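Homoprotocatechuate 2,3-dioxygenase (Brevibacterium fuscum, PDB 4Z6M) catalyses the iron(II)-dependent extradiol cleavage of the aromatic ring of homoprotocatechuate, inserting both atoms of molecular oxygen. Local coordinates at residues 176-181 and 197-202; 248-253 and 283-288; 290-295 and 303-308. The protein carries 1 engineered substitution. All blocks are in the same frame, centred on the assembly; numbering follows the deposited sequence. Where two conformers were deposited one is given.

Contact 1. Residues 176-181 and 197-202; sequences RVTEDI and GTVQDT. Engineered in segment 197-202: Q200 (natural residue His).
T178 and V199 meet through one short hydrogen bond. The T178 hydroxyl OG1 donates to the carbonyl O of V199 at 2.7 Å. It lies in the carbonyl plane, on a lone pair, with a C=O...O angle of 140°. Chi1 of 53° sets OG1 between the backbone N and the carbonyl carbon of T178, where it faces the loop. The rest of the side chain leans on the same oxygen: T178 CG2 is 3.4 Å from V199 O. The V199 side chain adds a single contact, CG1 to T178 OG1 at 3.5 Å. The hydroxyl therefore has the V199 carbonyl as acceptor and a V199 methyl beside it, in a buried contact.

One shell out, T178 is held through its backbone on both flanks, by W192 and by I283, and V199 packs on Y273, whose hydroxyl bonds to E179 OE2. Just after V199 comes Q200, an engineered residue in place of the natural active-site histidine, with its side chain packed on H155, an iron ligand.

The loop 197-202 leads from strand 188-194 into strand 202-206, where D201 and T202 form a classic beta bulge against strand 188-194. The contact thus ties this hairpin loop to strand 176-182 within a beta-alpha-beta-beta-beta module, as in the glyoxalase/dioxygenase (vicinal oxygen chelate) superfamily, beside the iron site.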
ATOM      1  N   ARG A 176       7.623  29.915   8.362  1.00 10.33           N
ATOM      2  CA  ARG A 176       6.446  29.952   9.223  1.00 10.46           C
ATOM      3  C   ARG A 176       6.427  28.693  10.086  1.00  9.17           C
ATOM      4  O   ARG A 176       6.517  27.569   9.573  1.00  9.62           O
ATOM      5  CB  ARG A 176       5.179  30.018   8.349  1.00 14.85           C
ATOM      6  CG  ARG A 176       5.174  31.159   7.308  1.00 21.78           C
ATOM      7  CD  ARG A 176       5.274  30.662   5.847  1.00 29.06           C
ATOM      8  NE  ARG A 176       4.977  31.699   4.840  1.00 38.09           N
ATOM      9  CZ  ARG A 176       5.058  31.541   3.508  1.00 35.89           C
ATOM     10  NH1 ARG A 176       5.445  30.383   2.961  1.00 38.07           N
ATOM     11  NH2 ARG A 176       4.753  32.560   2.703  1.00 42.21           N
ATOM     12  N   VAL A 177       6.308  28.886  11.399  1.00  9.32           N
ATOM     13  CA  VAL A 177       6.287  27.753  12.315  1.00  8.82           C
ATOM     14  C   VAL A 177       4.981  27.008  12.169  1.00  8.37           C
ATOM     15  O   VAL A 177       3.911  27.608  12.074  1.00  9.63           O
ATOM     16  CB  VAL A 177       6.521  28.197  13.770  1.00 11.12           C
ATOM     17  CG1 VAL A 177       6.331  27.046  14.747  1.00 11.66           C
ATOM     18  CG2 VAL A 177       7.929  28.771  13.879  1.00 12.97           C
ATOM     19  N   THR A 178       5.095  25.696  12.130  1.00  8.09           N
ATOM     20  CA  THR A 178       3.945  24.808  12.037  1.00  7.37           C
ATOM     21  C   THR A 178       3.713  24.105  13.334  1.00  9.48           C
ATOM     22  O   THR A 178       2.603  24.120  13.825  1.00 14.22           O
ATOM     23  CB  THR A 178       4.159  23.813  10.885  1.00  8.47           C
ATOM     24  OG1 THR A 178       5.427  23.169  11.050  1.00  9.11           O
ATOM     25  CG2 THR A 178       4.125  24.546   9.591  1.00  8.86           C
ATOM     26  N   GLU A 179       4.728  23.449  13.877  1.00  7.80           N
ATOM     27  CA  GLU A 179       4.609  22.736  15.140  1.00  8.02           C
ATOM     28  C   GLU A 179       5.817  22.994  16.029  1.00  7.91           C
ATOM     29  O   GLU A 179       6.881  23.376  15.548  1.00  8.43           O
ATOM     30  CB  GLU A 179       4.467  21.236  14.893  1.00  8.89           C
ATOM     31  CG  GLU A 179       3.319  20.903  13.931  1.00  9.55           C
ATOM     32  CD  GLU A 179       2.759  19.505  14.098  1.00  8.80           C
ATOM     33  OE1 GLU A 179       2.748  19.024  15.225  1.00 11.71           O
ATOM     34  OE2 GLU A 179       2.298  18.887  13.094  1.00 10.15           O
ATOM     35  N   ASP A 180       5.651  22.779  17.327  1.00  7.55           N
ATOM     36  CA  ASP A 180       6.759  22.888  18.273  1.00  8.02           C
ATOM     37  C   ASP A 180       6.519  22.019  19.486  1.00  7.24           C
ATOM     38  O   ASP A 180       5.417  21.466  19.662  1.00  7.66           O
ATOM     39  CB  ASP A 180       7.068  24.347  18.610  1.00  8.73           C
ATOM     40  CG  ASP A 180       6.015  25.046  19.413  1.00 11.62           C
ATOM     41  OD1 ASP A 180       4.890  24.583  19.553  1.00 14.25           O
ATOM     42  OD2 ASP A 180       6.313  26.156  19.864  1.00 15.64           O
ATOM     43  N   ILE A 181       7.585  21.867  20.275  1.00  7.24           N
ATOM     44  CA  ILE A 181       7.510  21.106  21.510  1.00  6.74           C
ATOM     45  C   ILE A 181       7.997  22.002  22.640  1.00  7.13           C
ATOM     46  O   ILE A 181       9.099  22.541  22.560  1.00  7.29           O
ATOM     47  CB  ILE A 181       8.383  19.826  21.444  1.00  7.39           C
ATOM     48  CG1 ILE A 181       7.840  18.853  20.400  1.00  7.19           C
ATOM     49  CG2 ILE A 181       8.483  19.144  22.807  1.00  8.42           C
ATOM     50  CD1 ILE A 181       8.715  17.640  20.150  1.00  8.14           C
ATOM     51  N   GLY A 197       4.899  24.834   1.891  0.50 10.81           N
ATOM     52  CA  GLY A 197       3.510  24.388   2.088  0.50  9.99           C
ATOM     53  C   GLY A 197       3.375  22.939   2.524  0.50  9.34           C
ATOM     54  O   GLY A 197       2.306  22.348   2.417  0.50  9.29           O
ATOM     55  N   THR A 198       4.463  22.403   3.055  1.00  7.80           N
ATOM     56  CA  THR A 198       4.482  21.175   3.832  1.00  7.77           C
ATOM     57  C   THR A 198       4.850  21.543   5.271  1.00  7.75           C
ATOM     58  O   THR A 198       5.024  22.709   5.610  1.00  7.41           O
ATOM     59  CB  THR A 198       5.485  20.151   3.258  1.00  8.32           C
ATOM     60  OG1 THR A 198       6.820  20.627   3.436  1.00  8.69           O
ATOM     61  CG2 THR A 198       5.235  19.868   1.772  1.00  9.49           C
ATOM     62  N   VAL A 199       4.963  20.566   6.149  1.00  6.99           N
ATOM     63  CA  VAL A 199       5.196  20.873   7.561  1.00  7.22           C
ATOM     64  C   VAL A 199       6.524  21.611   7.782  1.00  6.94           C
ATOM     65  O   VAL A 199       6.630  22.444   8.686  1.00  7.34           O
ATOM     66  CB  VAL A 199       5.063  19.625   8.428  1.00  7.14           C
ATOM     67  CG1 VAL A 199       5.525  19.850   9.847  1.00  8.34           C
ATOM     68  CG2 VAL A 199       3.603  19.181   8.406  1.00  8.00           C
ATOM     69  N   GLN A 200       7.534  21.315   6.957  1.00  6.87           N
ATOM     70  CA  GLN A 200       8.854  21.819   7.209  1.00  7.20           C
ATOM     71  C   GLN A 200       9.705  21.888   5.934  1.00  7.48           C
ATOM     72  O   GLN A 200       9.623  21.038   5.052  1.00  7.56           O
ATOM     73  CB  GLN A 200       9.540  20.960   8.272  1.00  8.22           C
ATOM     74  CG  GLN A 200       9.480  19.484   7.920  1.00  9.71           C
ATOM     75  CD  GLN A 200       9.979  18.601   9.014  1.00  9.84           C
ATOM     76  OE1 GLN A 200      10.987  18.906   9.661  1.00 10.20           O
ATOM     77  NE2 GLN A 200       9.289  17.484   9.244  1.00 10.54           N
ATOM     78  N   ASP A 201      10.542  22.927   5.898  1.00  7.56           N
ATOM     79  CA  ASP A 201      11.738  22.969   5.059  1.00  7.48           C
ATOM     80  C   ASP A 201      13.012  22.900   5.868  1.00  7.65           C
ATOM     81  O   ASP A 201      14.007  22.317   5.421  1.00  7.85           O
ATOM     82  CB  ASP A 201      11.762  24.220   4.176  1.00  8.14           C
ATOM     83  CG  ASP A 201      10.818  24.094   3.002  1.00  8.31           C
ATOM     84  OD1 ASP A 201      11.163  23.295   2.060  1.00  8.97           O
ATOM     85  OD2 ASP A 201       9.746  24.766   3.019  1.00 10.48           O
ATOM     86  N   THR A 202      12.975  23.493   7.066  1.00  7.99           N
ATOM     87  CA  THR A 202      13.992  23.217   8.047  1.00  8.85           C
ATOM     88  C   THR A 202      13.321  23.156   9.403  1.00  9.18           C
ATOM     89  O   THR A 202      12.126  23.422   9.538  1.00  9.78           O
ATOM     90  CB  THR A 202      15.199  24.184   7.979  1.00 10.05           C
ATOM     91  OG1 THR A 202      16.293  23.567   8.670  1.00  9.67           O
ATOM     92  CG2 THR A 202      14.864  25.554   8.547  1.00 10.15           C
TER

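Contact 2. Residues 248-253 and 283-288; sequences HGVSNA and ITWNVH
A type II beta turn, G249 to N252, lays V250 and G249 against the indole of W285, which reaches over from the edge strand 283-286. The turn is closed by N252 N bonding to G249 O at 3.1 Å. S251 OG tightens it further. This hydroxyl donates to V250 O at 2.6 Å and accepts from A253 N, which makes an ST turn.

The main contact is a CH-pi interaction. V250 CG2 sits over the face of the five-membered ring of W285, 3.6 Å from its centroid and 25° off the ring normal. Its nearest ring atom is W285 CD1, at 3.4 Å. V250 CG1 is anti to the backbone N (chi1 173°), which leaves CG2 as the branch that meets the indole. The backbone N of V250 lies on the same face, nearer the rim. The benzo end of the indole meets main chain. W285 CZ2 is 3.4 Å from G249 C, and W285 CH2 is 3.7 Å from G249 CA. The tryptophan thus lies close against bare backbone.

The indole N-H is held separately. W285 NE1 donates to E179 OE1, and E179 OE2 accepts from S251 N. One carboxylate of strand 176-182 therefore bridges the indole and the turn. R236 of the third subunit also packs on W285. At the start of the turn segment, H248 NE2 bonds to E267 OE2, so this histidine is a second-shell partner of an iron ligand.

No hydrogen bond joins the two segments directly. CH-pi and van der Waals contact, partly with the peptide backbone, sets the indole against the turn, and the E179 carboxylate, with one N-H from each side, probably fixes how the ring is placed.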
ATOM      1  N   HIS A 248       5.087   9.838  13.136  1.00  6.64           N
ATOM      2  CA  HIS A 248       5.383  10.990  13.994  1.00  6.89           C
ATOM      3  C   HIS A 248       4.073  11.539  14.567  1.00  7.13           C
ATOM      4  O   HIS A 248       3.032  11.503  13.908  1.00  7.75           O
ATOM      5  CB  HIS A 248       6.010  12.096  13.190  1.00  7.60           C
ATOM      6  CG  HIS A 248       7.456  11.925  12.877  1.00  7.61           C
ATOM      7  ND1 HIS A 248       8.413  11.637  13.832  1.00  7.94           N
ATOM      8  CD2 HIS A 248       8.125  12.073  11.703  1.00  7.70           C
ATOM      9  CE1 HIS A 248       9.606  11.612  13.249  1.00  8.01           C
ATOM     10  NE2 HIS A 248       9.455  11.891  11.967  1.00  8.09           N
ATOM     11  N   GLY A 249       4.131  12.074  15.776  1.00  6.81           N
ATOM     12  CA  GLY A 249       3.082  12.950  16.266  1.00  7.54           C
ATOM     13  C   GLY A 249       3.150  14.282  15.548  1.00  7.38           C
ATOM     14  O   GLY A 249       2.327  14.618  14.691  1.00  8.15           O
ATOM     15  N   VAL A 250       4.194  15.020  15.892  1.00  7.47           N
ATOM     16  CA  VAL A 250       4.519  16.249  15.188  1.00  9.07           C
ATOM     17  C   VAL A 250       4.736  15.879  13.710  1.00  9.34           C
ATOM     18  O   VAL A 250       5.508  14.986  13.400  1.00 11.47           O
ATOM     19  CB  VAL A 250       5.816  16.864  15.719  1.00 10.05           C
ATOM     20  CG1 VAL A 250       6.207  18.039  14.863  1.00 12.80           C
ATOM     21  CG2 VAL A 250       5.681  17.290  17.176  1.00 11.50           C
ATOM     22  N   SER A 251       4.048  16.574  12.835  1.00  8.53           N
ATOM     23  CA  SER A 251       4.034  16.392  11.368  1.00  7.77           C
ATOM     24  C   SER A 251       3.082  15.328  10.844  1.00  6.70           C
ATOM     25  O   SER A 251       2.713  15.397   9.666  1.00  7.41           O
ATOM     26  CB  SER A 251       5.421  16.184  10.757  1.00  8.27           C
ATOM     27  OG  SER A 251       5.825  14.803  10.835  1.00  9.25           O
ATOM     28  N   ASN A 252       2.729  14.334  11.679  1.00  6.20           N
ATOM     29  CA  ASN A 252       1.867  13.218  11.255  1.00  6.79           C
ATOM     30  C   ASN A 252       2.470  12.338  10.147  1.00  6.28           C
ATOM     31  O   ASN A 252       1.757  11.548   9.579  1.00  7.25           O
ATOM     32  CB  ASN A 252       0.505  13.717  10.793  1.00  7.66           C
ATOM     33  CG  ASN A 252      -0.539  12.638  10.680  1.00  8.03           C
ATOM     34  OD1 ASN A 252      -0.634  11.744  11.537  1.00  8.10           O
ATOM     35  ND2 ASN A 252      -1.376  12.737   9.651  1.00  8.41           N
ATOM     36  N   ALA A 253       3.764  12.479   9.857  1.00  6.61           N
ATOM     37  CA  ALA A 253       4.368  11.731   8.769  1.00  6.53           C
ATOM     38  C   ALA A 253       4.829  10.354   9.214  1.00  6.42           C
ATOM     39  O   ALA A 253       5.202  10.129  10.370  1.00  7.30           O
ATOM     40  CB  ALA A 253       5.553  12.494   8.219  1.00  7.44           C
ATOM     41  N   ILE A 283       0.569  23.901  16.060  1.00  9.00           N
ATOM     42  CA  ILE A 283       0.340  22.859  17.056  1.00  8.66           C
ATOM     43  C   ILE A 283       1.533  22.830  18.021  1.00  8.57           C
ATOM     44  O   ILE A 283       2.665  22.708  17.584  1.00  8.62           O
ATOM     45  CB  ILE A 283       0.200  21.475  16.396  1.00 10.21           C
ATOM     46  CG1 ILE A 283      -0.898  21.469  15.308  1.00 11.31           C
ATOM     47  CG2 ILE A 283      -0.099  20.427  17.458  1.00 11.79           C
ATOM     48  CD1 ILE A 283      -0.940  20.230  14.430  1.00 13.33           C
ATOM     49  N   THR A 284       1.274  22.920  19.318  1.00  9.21           N
ATOM     50  CA  THR A 284       2.301  22.791  20.346  1.00  8.31           C
ATOM     51  C   THR A 284       2.064  21.521  21.149  1.00  7.97           C
ATOM     52  O   THR A 284       0.957  21.283  21.646  1.00 10.76           O
ATOM     53  CB  THR A 284       2.278  23.977  21.307  1.00  9.06           C
ATOM     54  OG1 THR A 284       2.561  25.193  20.584  1.00 11.44           O
ATOM     55  CG2 THR A 284       3.324  23.808  22.419  1.00 11.03           C
ATOM     56  N   TRP A 285       3.084  20.681  21.231  1.00  6.86           N
ATOM     57  CA  TRP A 285       3.050  19.459  22.031  1.00  6.66           C
ATOM     58  C   TRP A 285       3.829  19.649  23.313  1.00  6.93           C
ATOM     59  O   TRP A 285       4.846  20.354  23.323  1.00  8.20           O
ATOM     60  CB  TRP A 285       3.696  18.320  21.269  1.00  7.49           C
ATOM     61  CG  TRP A 285       3.042  17.970  19.965  1.00  7.06           C
ATOM     62  CD1 TRP A 285       3.066  18.705  18.814  1.00  8.33           C
ATOM     63  CD2 TRP A 285       2.242  16.808  19.675  1.00  6.96           C
ATOM     64  NE1 TRP A 285       2.368  18.062  17.808  1.00  8.70           N
ATOM     65  CE2 TRP A 285       1.846  16.902  18.314  1.00  7.87           C
ATOM     66  CE3 TRP A 285       1.850  15.686  20.415  1.00  7.25           C
ATOM     67  CZ2 TRP A 285       1.080  15.929  17.694  1.00  8.52           C
ATOM     68  CZ3 TRP A 285       1.070  14.714  19.777  1.00  8.30           C
ATOM     69  CH2 TRP A 285       0.723  14.848  18.435  1.00  7.88           C
ATOM     70  N   ASN A 286       3.403  18.970  24.374  1.00  6.50           N
ATOM     71  CA  ASN A 286       4.194  18.939  25.601  1.00  7.00           C
ATOM     72  C   ASN A 286       5.323  17.939  25.454  1.00  7.02           C
ATOM     73  O   ASN A 286       5.116  16.834  24.939  1.00  6.71           O
ATOM     74  CB  ASN A 286       3.322  18.545  26.782  1.00  7.33           C
ATOM     75  CG  ASN A 286       4.035  18.726  28.096  1.00  7.91           C
ATOM     76  OD1 ASN A 286       4.644  17.785  28.611  1.00  9.11           O
ATOM     77  ND2 ASN A 286       3.950  19.924  28.660  1.00  8.83           N
ATOM     78  N   VAL A 287       6.507  18.290  25.944  1.00  6.88           N
ATOM     79  CA  VAL A 287       7.669  17.416  25.817  1.00  6.91           C
ATOM     80  C   VAL A 287       7.482  16.051  26.476  1.00  6.84           C
ATOM     81  O   VAL A 287       8.154  15.096  26.118  1.00  8.00           O
ATOM     82  CB  VAL A 287       8.940  18.133  26.374  1.00  7.57           C
ATOM     83  CG1 VAL A 287       8.918  18.203  27.898  1.00  8.26           C
ATOM     84  CG2 VAL A 287      10.220  17.516  25.838  1.00  7.74           C
ATOM     85  N   HIS A 288       6.609  15.975  27.489  1.00  6.93           N
ATOM     86  CA  HIS A 288       6.388  14.727  28.204  1.00  6.78           C
ATOM     87  C   HIS A 288       5.313  13.855  27.571  1.00  6.94           C
ATOM     88  O   HIS A 288       5.075  12.748  28.047  1.00  6.97           O
ATOM     89  CB  HIS A 288       6.051  14.975  29.666  1.00  7.39           C
ATOM     90  CG  HIS A 288       7.075  15.796  30.373  1.00  7.63           C
ATOM     91  ND1 HIS A 288       8.235  15.271  30.895  1.00 10.21           N
ATOM     92  CD2 HIS A 288       7.115  17.130  30.615  1.00  7.55           C
ATOM     93  CE1 HIS A 288       8.946  16.250  31.433  1.00 10.20           C
ATOM     94  NE2 HIS A 288       8.300  17.385  31.267  1.00  9.93           N
TER

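Contact 3. Residues 290-295 and 303-308; sequences NQRRDW and SWYTEA
R293 runs from its loop toward W304 and Y305 of the short helix 302-306. Its CB already points at the helix. CG is anti to the carbonyl carbon (chi1 -76°), and the chain stays extended from there to NE. CD is the first atom to touch: R293 CD is 3.5 Å from Y305 OH. NE comes next, at the edge of the tyrosine ring and 4.0 Å from Y305 CE1. It also makes a salt bridge with E329 OE2. Past NE the guanidinium turns across W304. R293 CZ is 3.7 Å from W304 CZ3, and R293 NH1 reaches W304 CH2 at 3.3 Å. W304 CZ3 sits over one face of the guanidinium, toward its rim. The two planes are 50° apart, so this is not a flat stack.

R292 and Y305 reach toward each other from opposite directions. The guanidinium of R292 lies almost parallel to the tyrosine ring, 5° apart, but the two are not stacked; only R292 NH2 comes near Y305 OH. These two atoms are 3.1 Å apart, but the angle is too poor for a hydrogen bond. A water joins them instead. It accepts from R292 NH2 at 3.0 Å, at the guanidinium edge and in its plane, and it is hydrogen-bonded to Y305 OH at 2.7 Å. R292 NH2 also makes a salt bridge with E329 OE2.

The side chain of W304 is about 6 Å from the bound iron(II) ion. The backbone O of W304 bonds to H213 NE2. The contact therefore joins the loop 290-295 to a helix that borders the metal site.

One oxygen of E329 serves both arginines. That shared carboxylate probably offsets their charge and keeps the two side chains together, while the water completes the polar link to the Y305 hydroxyl.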
ATOM      1  N   ASN A 290       4.211  11.181  25.350  1.00  6.24           N
ATOM      2  CA  ASN A 290       4.893  10.079  24.712  1.00  6.03           C
ATOM      3  C   ASN A 290       4.361   9.737  23.333  1.00  6.24           C
ATOM      4  O   ASN A 290       4.897   8.835  22.725  1.00  7.16           O
ATOM      5  CB  ASN A 290       4.832   8.830  25.598  1.00  6.87           C
ATOM      6  CG  ASN A 290       5.793   7.751  25.151  1.00  6.64           C
ATOM      7  OD1 ASN A 290       7.002   7.980  25.017  1.00  7.65           O
ATOM      8  ND2 ASN A 290       5.263   6.552  24.916  1.00  6.71           N
ATOM      9  N   GLN A 291       3.373  10.467  22.820  1.00  6.11           N
ATOM     10  CA  GLN A 291       2.958  10.330  21.422  1.00  6.30           C
ATOM     11  C   GLN A 291       3.454  11.446  20.502  1.00  6.35           C
ATOM     12  O   GLN A 291       3.106  11.465  19.320  1.00  6.92           O
ATOM     13  CB  GLN A 291       1.430  10.170  21.303  1.00  5.92           C
ATOM     14  CG  GLN A 291       0.895   8.946  22.025  1.00  6.09           C
ATOM     15  CD  GLN A 291      -0.581   8.593  21.802  1.00  5.96           C
ATOM     16  OE1 GLN A 291      -1.086   7.663  22.420  1.00  6.97           O
ATOM     17  NE2 GLN A 291      -1.278   9.344  20.983  1.00  6.86           N
ATOM     18  N   ARG A 292       4.292  12.350  21.016  1.00  6.29           N
ATOM     19  CA  ARG A 292       4.639  13.533  20.235  1.00  6.16           C
ATOM     20  C   ARG A 292       5.644  13.204  19.123  1.00  6.55           C
ATOM     21  O   ARG A 292       5.587  13.822  18.073  1.00  7.65           O
ATOM     22  CB  ARG A 292       5.184  14.641  21.121  1.00  6.61           C
ATOM     23  CG  ARG A 292       6.635  14.406  21.561  1.00  7.09           C
ATOM     24  CD  ARG A 292       7.090  15.156  22.814  1.00  7.25           C
ATOM     25  NE  ARG A 292       8.485  14.824  23.076  1.00  7.02           N
ATOM     26  CZ  ARG A 292       8.866  13.667  23.591  1.00  7.14           C
ATOM     27  NH1 ARG A 292       7.968  12.787  24.006  1.00  7.50           N
ATOM     28  NH2 ARG A 292      10.154  13.395  23.720  1.00  7.69           N
ATOM     29  N   ARG A 293       6.600  12.304  19.388  1.00  6.13           N
ATOM     30  CA  ARG A 293       7.662  12.017  18.408  1.00  6.86           C
ATOM     31  C   ARG A 293       7.384  10.719  17.655  1.00  7.08           C
ATOM     32  O   ARG A 293       7.527  10.655  16.428  1.00  8.11           O
ATOM     33  CB  ARG A 293       9.026  11.985  19.103  1.00  7.83           C
ATOM     34  CG  ARG A 293       9.536  13.384  19.421  1.00  8.11           C
ATOM     35  CD  ARG A 293      11.022  13.438  19.663  1.00  8.13           C
ATOM     36  NE  ARG A 293      11.496  14.801  19.905  1.00  8.27           N
ATOM     37  CZ  ARG A 293      11.807  15.683  18.969  1.00  8.59           C
ATOM     38  NH1 ARG A 293      11.665  15.412  17.685  1.00  8.37           N
ATOM     39  NH2 ARG A 293      12.295  16.857  19.322  1.00  8.16           N
ATOM     40  N   ASP A 294       6.961   9.703  18.399  1.00  6.45           N
ATOM     41  CA  ASP A 294       6.370   8.485  17.851  1.00  6.22           C
ATOM     42  C   ASP A 294       4.951   8.391  18.380  1.00  6.30           C
ATOM     43  O   ASP A 294       4.731   8.220  19.583  1.00  6.29           O
ATOM     44  CB  ASP A 294       7.183   7.236  18.203  1.00  6.69           C
ATOM     45  CG  ASP A 294       6.716   6.057  17.434  1.00  7.38           C
ATOM     46  OD1 ASP A 294       7.107   5.939  16.235  1.00  7.44           O
ATOM     47  OD2 ASP A 294       5.901   5.288  17.964  1.00  7.54           O
ATOM     48  N   TRP A 295       3.998   8.484  17.458  1.00  6.27           N
ATOM     49  CA  TRP A 295       2.574   8.500  17.785  1.00  6.12           C
ATOM     50  C   TRP A 295       2.119   7.201  18.448  1.00  5.91           C
ATOM     51  O   TRP A 295       1.122   7.175  19.177  1.00  6.74           O
ATOM     52  CB  TRP A 295       1.824   8.701  16.468  1.00  5.93           C
ATOM     53  CG  TRP A 295       0.337   8.762  16.490  1.00  5.89           C
ATOM     54  CD1 TRP A 295      -0.513   7.962  15.798  1.00  5.97           C
ATOM     55  CD2 TRP A 295      -0.475   9.782  17.105  1.00  5.79           C
ATOM     56  NE1 TRP A 295      -1.814   8.373  15.963  1.00  6.40           N
ATOM     57  CE2 TRP A 295      -1.821   9.481  16.786  1.00  5.61           C
ATOM     58  CE3 TRP A 295      -0.209  10.874  17.941  1.00  5.79           C
ATOM     59  CZ2 TRP A 295      -2.877  10.278  17.216  1.00  6.46           C
ATOM     60  CZ3 TRP A 295      -1.293  11.651  18.399  1.00  6.69           C
ATOM     61  CH2 TRP A 295      -2.597  11.333  18.033  1.00  6.48           C
ATOM     62  N   SER A 303      20.570   7.866  20.921  1.00  9.63           N
ATOM     63  CA  SER A 303      21.441   8.477  19.917  1.00  9.62           C
ATOM     64  C   SER A 303      20.754   9.563  19.104  1.00  9.22           C
ATOM     65  O   SER A 303      21.426  10.455  18.580  1.00  9.83           O
ATOM     66  CB  SER A 303      22.035   7.431  18.977  1.00 10.06           C
ATOM     67  OG  SER A 303      21.033   6.767  18.226  1.00 11.78           O
ATOM     68  N   TRP A 304      19.434   9.465  18.954  1.00  8.97           N
ATOM     69  CA  TRP A 304      18.681  10.485  18.244  1.00  9.02           C
ATOM     70  C   TRP A 304      18.842  11.846  18.910  1.00  8.73           C
ATOM     71  O   TRP A 304      18.886  12.873  18.238  1.00 10.42           O
ATOM     72  CB  TRP A 304      17.190  10.070  18.133  1.00  9.91           C
ATOM     73  CG  TRP A 304      16.476  10.718  16.989  1.00  8.79           C
ATOM     74  CD1 TRP A 304      16.399  10.254  15.714  1.00  9.24           C
ATOM     75  CD2 TRP A 304      15.808  11.984  16.987  1.00  9.03           C
ATOM     76  NE1 TRP A 304      15.705  11.129  14.925  1.00  8.63           N
ATOM     77  CE2 TRP A 304      15.329  12.202  15.675  1.00  8.19           C
ATOM     78  CE3 TRP A 304      15.568  12.962  17.963  1.00 10.44           C
ATOM     79  CZ2 TRP A 304      14.652  13.351  15.316  1.00  9.33           C
ATOM     80  CZ3 TRP A 304      14.908  14.100  17.607  1.00 11.34           C
ATOM     81  CH2 TRP A 304      14.447  14.290  16.300  1.00 11.28           C
ATOM     82  N   TYR A 305      18.931  11.851  20.236  1.00  9.53           N
ATOM     83  CA  TYR A 305      19.106  13.093  20.955  1.00 10.35           C
ATOM     84  C   TYR A 305      20.546  13.550  21.092  1.00 12.63           C
ATOM     85  O   TYR A 305      20.764  14.722  21.366  1.00 21.01           O
ATOM     86  CB  TYR A 305      18.521  12.971  22.360  1.00 10.66           C
ATOM     87  CG  TYR A 305      17.015  12.849  22.384  1.00  8.99           C
ATOM     88  CD1 TYR A 305      16.207  13.827  21.827  1.00  9.09           C
ATOM     89  CD2 TYR A 305      16.396  11.749  22.981  1.00  8.80           C
ATOM     90  CE1 TYR A 305      14.828  13.720  21.849  1.00  8.53           C
ATOM     91  CE2 TYR A 305      15.008  11.636  23.028  1.00  8.55           C
ATOM     92  CZ  TYR A 305      14.224  12.640  22.454  1.00  8.01           C
ATOM     93  OH  TYR A 305      12.841  12.563  22.498  1.00  9.39           O
ATOM     94  N   THR A 306      21.517  12.645  21.007  1.00 10.95           N
ATOM     95  CA  THR A 306      22.901  12.979  21.315  1.00 11.67           C
ATOM     96  C   THR A 306      23.802  13.142  20.093  1.00 11.64           C
ATOM     97  O   THR A 306      24.792  13.887  20.158  1.00 12.85           O
ATOM     98  CB  THR A 306      23.520  11.947  22.276  1.00 13.11           C
ATOM     99  OG1 THR A 306      23.638  10.667  21.650  1.00 14.12           O
ATOM    100  CG2 THR A 306      22.695  11.818  23.539  1.00 14.16           C
ATOM    101  N   GLU A 307      23.498  12.436  19.007  1.00 10.77           N
ATOM    102  CA  GLU A 307      24.400  12.383  17.849  1.00 10.36           C
ATOM    103  C   GLU A 307      23.886  13.241  16.716  1.00  9.68           C
ATOM    104  O   GLU A 307      22.680  13.256  16.449  1.00  9.61           O
ATOM    105  CB  GLU A 307      24.579  10.958  17.356  1.00 11.90           C
ATOM    106  CG  GLU A 307      24.935   9.987  18.446  1.00 13.00           C
ATOM    107  CD  GLU A 307      26.186  10.411  19.193  1.00 14.65           C
ATOM    108  OE1 GLU A 307      27.236  10.488  18.528  1.00 19.29           O
ATOM    109  OE2 GLU A 307      26.130  10.668  20.418  1.00 18.76           O
ATOM    110  N   ALA A 308      24.800  13.947  16.066  1.00  8.91           N
ATOM    111  CA  ALA A 308      24.479  14.780  14.901  1.00  9.67           C
ATOM    112  C   ALA A 308      25.787  15.149  14.209  1.00  9.98           C
ATOM    113  O   ALA A 308      26.859  15.034  14.798  1.00 13.87           O
ATOM    114  CB  ALA A 308      23.696  16.036  15.305  1.00 10.31           C
TER
HETATM  115  O   HOH W   1      11.724  10.968  24.400  1.00  8.78           O

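How the contacts relate
The three contacts follow one another along the chain without overlap, contact 1 first and contact 3 last. Centres of contacts 1 and 2 are about 11 Å apart, as are those of 2 and 3; contacts 1 and 3 are about 17 Å apart. Strands 176-182 and 283-286 are parallel neighbours in one sheet, and D180 OD1 probably bonds to T284 OG1 (2.6 Å). Contact 2 joins contact 3 through V250 N to R292 O and H248 ND1 to R293 O, both probable hydrogen bonds. Contact 1 lies within the glyoxalase-like fold, contact 2 pairs its loop 248-253 with strand 283-286, and contact 3 joins the following loop to helix 302-306, near the iron.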